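Local atomic coordinates of fusolin (Anomala cuprea entomopoxvirus, PDB entry 4YN1), a protein that crystallises in vivo into the viral spindles that enhance virulence in insects and probably acts on chitin in the manner of lytic polysaccharide monooxygenases. Residues I80-I83 / K84-V88; Y152-T155 / P156-V160. All coordinates share one frame; numbering follows the deposited sequence.

Interaction 1: residues I80-I83 / K84-V88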
loop_
_atom_site.group_PDB
_atom_site.type_symbol
_atom_site.label_atom_id
_atom_site.label_comp_id
_atom_site.label_asym_id
_atom_site.label_seq_id
_atom_site.Cartn_x
_atom_site.Cartn_y
_atom_site.Cartn_z
ATOM N N ILE A 80 -18.493 7.313 4.077
ATOM C CA ILE A 80 -17.711 6.104 3.768
ATOM C C ILE A 80 -18.547 5.003 3.101
ATOM O O ILE A 80 -18.029 4.296 2.236
ATOM C CB ILE A 80 -16.896 5.620 5.000
ATOM C CG1 ILE A 80 -15.652 4.789 4.581
ATOM C CG2 ILE A 80 -17.776 4.887 6.014
ATOM C CD1 ILE A 80 -14.568 5.573 3.893
ATOM N N CYS A 81 -19.870 4.926 3.378
ATOM C CA CYS A 81 -20.724 3.940 2.693
ATOM C C CYS A 81 -20.793 4.199 1.198
ATOM O O CYS A 81 -20.757 3.259 0.408
ATOM C CB CYS A 81 -22.115 3.919 3.312
ATOM S SG CYS A 81 -22.104 3.443 5.046
ATOM N N TRP A 82 -20.838 5.476 0.799
ATOM C CA TRP A 82 -20.805 5.881 -0.603
ATOM C C TRP A 82 -19.442 5.462 -1.224
ATOM O O TRP A 82 -19.400 4.912 -2.319
ATOM C CB TRP A 82 -21.005 7.409 -0.742
ATOM C CG TRP A 82 -20.822 7.910 -2.141
ATOM C CD1 TRP A 82 -19.755 8.592 -2.637
ATOM C CD2 TRP A 82 -21.718 7.715 -3.241
ATOM N NE1 TRP A 82 -19.930 8.843 -3.973
ATOM C CE2 TRP A 82 -21.122 8.304 -4.377
ATOM C CE3 TRP A 82 -23.006 7.160 -3.364
ATOM C CZ2 TRP A 82 -21.764 8.352 -5.619
ATOM C CZ3 TRP A 82 -23.647 7.225 -4.593
ATOM C CH2 TRP A 82 -23.013 7.782 -5.710
ATOM N N ILE A 83 -18.357 5.690 -0.510
ATOM C CA ILE A 83 -17.002 5.316 -1.000
ATOM C C ILE A 83 -16.905 3.797 -1.220
ATOM O O ILE A 83 -16.559 3.324 -2.307
ATOM C CB ILE A 83 -15.932 5.822 -0.001
ATOM C CG1 ILE A 83 -15.930 7.382 0.074
ATOM C CG2 ILE A 83 -14.520 5.249 -0.301
ATOM C CD1 ILE A 83 -15.725 8.101 -1.185
ATOM N N LYS A 84 -17.260 3.054 -0.185
ATOM C CA LYS A 84 -17.204 1.587 -0.181
ATOM C C LYS A 84 -18.013 0.947 -1.265
ATOM O O LYS A 84 -17.611 -0.087 -1.782
ATOM C CB LYS A 84 -17.728 1.049 1.147
ATOM C CG LYS A 84 -16.849 1.321 2.341
ATOM C CD LYS A 84 -17.394 0.578 3.557
ATOM C CE LYS A 84 -16.687 1.013 4.799
ATOM N NZ LYS A 84 -17.125 0.242 6.008
ATOM N N GLU A 85 -19.190 1.492 -1.570
ATOM C CA GLU A 85 -20.095 0.839 -2.497
ATOM C C GLU A 85 -20.029 1.358 -3.917
ATOM O O GLU A 85 -20.306 0.599 -4.836
ATOM C CB GLU A 85 -21.533 0.915 -1.932
ATOM C CG GLU A 85 -21.684 0.421 -0.488
ATOM C CD GLU A 85 -21.612 -1.070 -0.213
ATOM O OE1 GLU A 85 -21.670 -1.449 0.981
ATOM O OE2 GLU A 85 -21.460 -1.858 -1.173
ATOM N N GLN A 86 -19.668 2.620 -4.122
ATOM C CA GLN A 86 -19.642 3.199 -5.465
ATOM C C GLN A 86 -18.310 3.762 -5.943
ATOM O O GLN A 86 -18.122 3.872 -7.151
ATOM C CB GLN A 86 -20.651 4.351 -5.520
ATOM C CG GLN A 86 -22.083 3.975 -5.124
ATOM C CD GLN A 86 -22.734 3.003 -6.082
ATOM O OE1 GLN A 86 -22.495 3.037 -7.293
ATOM N NE2 GLN A 86 -23.596 2.130 -5.568
ATOM N N VAL A 87 -17.427 4.204 -5.052
ATOM C CA VAL A 87 -16.210 4.897 -5.497
ATOM C C VAL A 87 -15.024 3.979 -5.576
ATOM O O VAL A 87 -14.438 3.865 -6.661
ATOM C CB VAL A 87 -15.974 6.138 -4.634
ATOM C CG1 VAL A 87 -14.841 6.996 -5.188
ATOM C CG2 VAL A 87 -17.273 6.954 -4.546
ATOM N N VAL A 88 -14.685 3.296 -4.469
ATOM C CA VAL A 88 -13.615 2.295 -4.472
ATOM C C VAL A 88 -14.203 0.990 -3.938
ATOM O O VAL A 88 -13.868 0.575 -2.838
ATOM C CB VAL A 88 -12.351 2.738 -3.699
ATOM C CG1 VAL A 88 -11.222 1.737 -3.905
ATOM C CG2 VAL A 88 -11.913 4.129 -4.144
#
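Helix 80-87 starts with ordinary i to i+4 bonds, Lys84 N to Ile80 O and Glu85 N to Cys81 O, and ends in a wider pi-type turn in which Val88 N reaches back five residues to Ile83 O at 2.9 Å. That same carbonyl oxygen also takes Val87 N at 3.0 Å, the two N-H groups coming from opposite faces of its plane, so two bonds grip it where Val88 departs from helical geometry.

Among the side chains, Trp82 does most of the work. With CG set anti to the backbone N (chi1 173°), its indole reaches forward along the helix and lies over Gln86, whose CG makes a CH-pi contact with one face of the six-membered ring, 3.9 Å from the centroid. A bend in the Gln86 chain beyond CG carries the amide away from the ring face while CG stays against it; the ring and amide planes stand 31° apart. At the pyrrole side of the indole, Val87 CG2 comes in obliquely, 3.3 Å from Trp82 NE1. The polar work of that nitrogen is done elsewhere, in a hydrogen bond to Ala73 O.

This short helix packs against the beta sheet of the LPMO-like domain: Ile83 is buried against Arg214 and Tyr226, and its CD1 also touches Val87 CG2 at 3.9 Å. Ile80, at the start of the helix, touches an N-acetylglucosamine of a bound glycan, probably N-linked at Asn175. Lys84 runs its extended chain back past Ile80, Lys84 CE lying 3.9 Å from Ile80 CG1, while its side chain also touches Trp167.

Interaction 2: residues Y152-T155 / P156-V160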
loop_
_atom_site.group_PDB
_atom_site.type_symbol
_atom_site.label_atom_id
_atom_site.label_comp_id
_atom_site.label_asym_id
_atom_site.label_seq_id
_atom_site.Cartn_x
_atom_site.Cartn_y
_atom_site.Cartn_z
ATOM N N TYR A 152 -6.606 3.410 7.630
ATOM C CA TYR A 152 -7.210 2.155 8.053
ATOM C C TYR A 152 -6.138 1.125 8.180
ATOM O O TYR A 152 -5.114 1.235 7.518
ATOM C CB TYR A 152 -8.217 1.659 7.024
ATOM C CG TYR A 152 -9.346 2.622 6.752
ATOM C CD1 TYR A 152 -9.180 3.696 5.880
ATOM C CD2 TYR A 152 -10.602 2.435 7.325
ATOM C CE1 TYR A 152 -10.199 4.626 5.676
ATOM C CE2 TYR A 152 -11.635 3.345 7.112
ATOM C CZ TYR A 152 -11.423 4.452 6.305
ATOM O OH TYR A 152 -12.440 5.360 6.132
ATOM N N VAL A 153 -6.375 0.102 8.988
ATOM C CA VAL A 153 -5.456 -1.044 9.109
ATOM C C VAL A 153 -6.294 -2.327 8.909
ATOM O O VAL A 153 -7.475 -2.397 9.310
ATOM C CB VAL A 153 -4.691 -1.030 10.452
ATOM C CG1 VAL A 153 -3.815 -2.259 10.615
ATOM C CG2 VAL A 153 -3.837 0.237 10.568
ATOM N N THR A 154 -5.689 -3.333 8.314
ATOM C CA THR A 154 -6.391 -4.577 8.137
ATOM C C THR A 154 -6.730 -5.202 9.511
ATOM O O THR A 154 -5.991 -5.059 10.486
ATOM C CB THR A 154 -5.624 -5.556 7.263
ATOM O OG1 THR A 154 -4.246 -5.609 7.671
ATOM C CG2 THR A 154 -5.727 -5.207 5.758
ATOM N N THR A 155 -7.850 -5.876 9.545
ATOM C CA THR A 155 -8.364 -6.614 10.715
ATOM C C THR A 155 -7.394 -7.767 11.041
ATOM O O THR A 155 -6.653 -8.209 10.152
ATOM C CB THR A 155 -9.799 -7.096 10.402
ATOM O OG1 THR A 155 -10.407 -7.624 11.572
ATOM C CG2 THR A 155 -9.836 -8.100 9.308
ATOM N N PRO A 156 -7.345 -8.272 12.299
ATOM C CA PRO A 156 -6.305 -9.276 12.636
ATOM C C PRO A 156 -6.298 -10.549 11.816
ATOM O O PRO A 156 -5.249 -11.167 11.657
ATOM C CB PRO A 156 -6.595 -9.600 14.119
ATOM C CG PRO A 156 -7.307 -8.429 14.619
ATOM C CD PRO A 156 -8.098 -7.862 13.506
ATOM N N GLU A 157 -7.452 -10.927 11.255
ATOM C CA GLU A 157 -7.565 -12.138 10.461
ATOM C C GLU A 157 -7.014 -12.018 9.046
ATOM O O GLU A 157 -6.914 -13.037 8.344
ATOM C CB GLU A 157 -9.033 -12.562 10.358
ATOM C CG GLU A 157 -9.649 -12.827 11.725
ATOM C CD GLU A 157 -10.108 -11.604 12.502
ATOM O OE1 GLU A 157 -10.231 -10.510 11.899
ATOM O OE2 GLU A 157 -10.270 -11.728 13.733
ATOM N N PHE A 158 -6.746 -10.792 8.569
ATOM C CA PHE A 158 -6.267 -10.605 7.195
ATOM C C PHE A 158 -4.987 -11.422 6.958
ATOM O O PHE A 158 -4.088 -11.462 7.806
ATOM C CB PHE A 158 -6.026 -9.124 6.931
ATOM C CG PHE A 158 -5.355 -8.815 5.623
ATOM C CD1 PHE A 158 -6.082 -8.782 4.441
ATOM C CD2 PHE A 158 -3.977 -8.616 5.560
ATOM C CE1 PHE A 158 -5.454 -8.468 3.231
ATOM C CE2 PHE A 158 -3.359 -8.292 4.353
ATOM C CZ PHE A 158 -4.084 -8.298 3.190
ATOM N N ASN A 159 -4.919 -12.058 5.811
ATOM C CA ASN A 159 -3.771 -12.860 5.413
ATOM C C ASN A 159 -3.324 -12.373 4.061
ATOM O O ASN A 159 -4.057 -12.560 3.086
ATOM C CB ASN A 159 -4.167 -14.340 5.399
ATOM C CG ASN A 159 -3.030 -15.285 5.092
ATOM O OD1 ASN A 159 -2.113 -14.977 4.350
ATOM N ND2 ASN A 159 -3.070 -16.477 5.658
ATOM N N VAL A 160 -2.120 -11.754 3.989
ATOM C CA VAL A 160 -1.609 -11.166 2.718
ATOM C C VAL A 160 -1.384 -12.208 1.630
ATOM O O VAL A 160 -1.488 -11.896 0.440
ATOM C CB VAL A 160 -0.359 -10.276 2.970
ATOM C CG1 VAL A 160 0.852 -11.130 3.243
ATOM C CG2 VAL A 160 -0.102 -9.321 1.810
#
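Two side chains, Thr154 and Phe158, are brought together by their first torsions: chi1 of 172° sets Phe158 CG anti to its own N and swings the ring back toward the strand, while chi1 of 46° at Thr154 holds CG2 beside the backbone N, from where the methyl points at the ring. CG2 sits over one face of Phe158, 3.7 Å from the centroid and 15° off the normal, a close CH-pi contact. The two CB atoms, Thr154 CB and Phe158 CB, are 3.6 Å apart, so the side chains meet from their roots outward. Thr154 OG1 passes near the ring at CD2, but its hydrogen bond is to Val210 N on strand 209-217, which helps to fix the rotation of the threonine and so the placing of its methyl.

At the next residue the hydroxyl makes the contact: Thr155 OG1 donates to Glu157 OE1 at 2.9 Å, meeting that oxygen nearly along its C-O axis. The glutamate chain folds back to bring its carboxylate there, arching past Pro156, whose CD lies 3.0 Å from Thr155 OG1.

The backbone closes the turn with Phe158 N to Thr155 O at 3.0 Å; the bond is fairly straight at the hydrogen, though the donor stands well above the carbonyl plane. Further anchors come from outside the turn: Arg205 binds Thr154 O, and the Phe158 side chain touches Val210. The whole is a type I beta turn from Thr155 to Phe158, with proline at its second position, by which the chain leaves strand 147-154 of the mixed sheet and enters the loop leading to strand 170-176.

How the interactions relate
Interaction 1 and interaction 2 lie in series along the chain, their centres 19 Å apart, yet they meet at one point: Ile80 CD1 packs 3.1 Å from Tyr152 OH. Both residues touch N-acetylglucosamine, so the first residue of helix 80-87 and a tyrosine of strand 147-154 lie together against the glycan, which is probably N-linked at Asn175 and not a substrate. Glu150 on the same strand joins them, hydrogen-bonded through OE1 to the tyrosine hydroxyl. Trp167 is a second go-between: it bonds to Val88 O and meets the Tyr152 ring edge-to-face. The turn at 155-158 sits at the other end of interaction 2, away from the sugar.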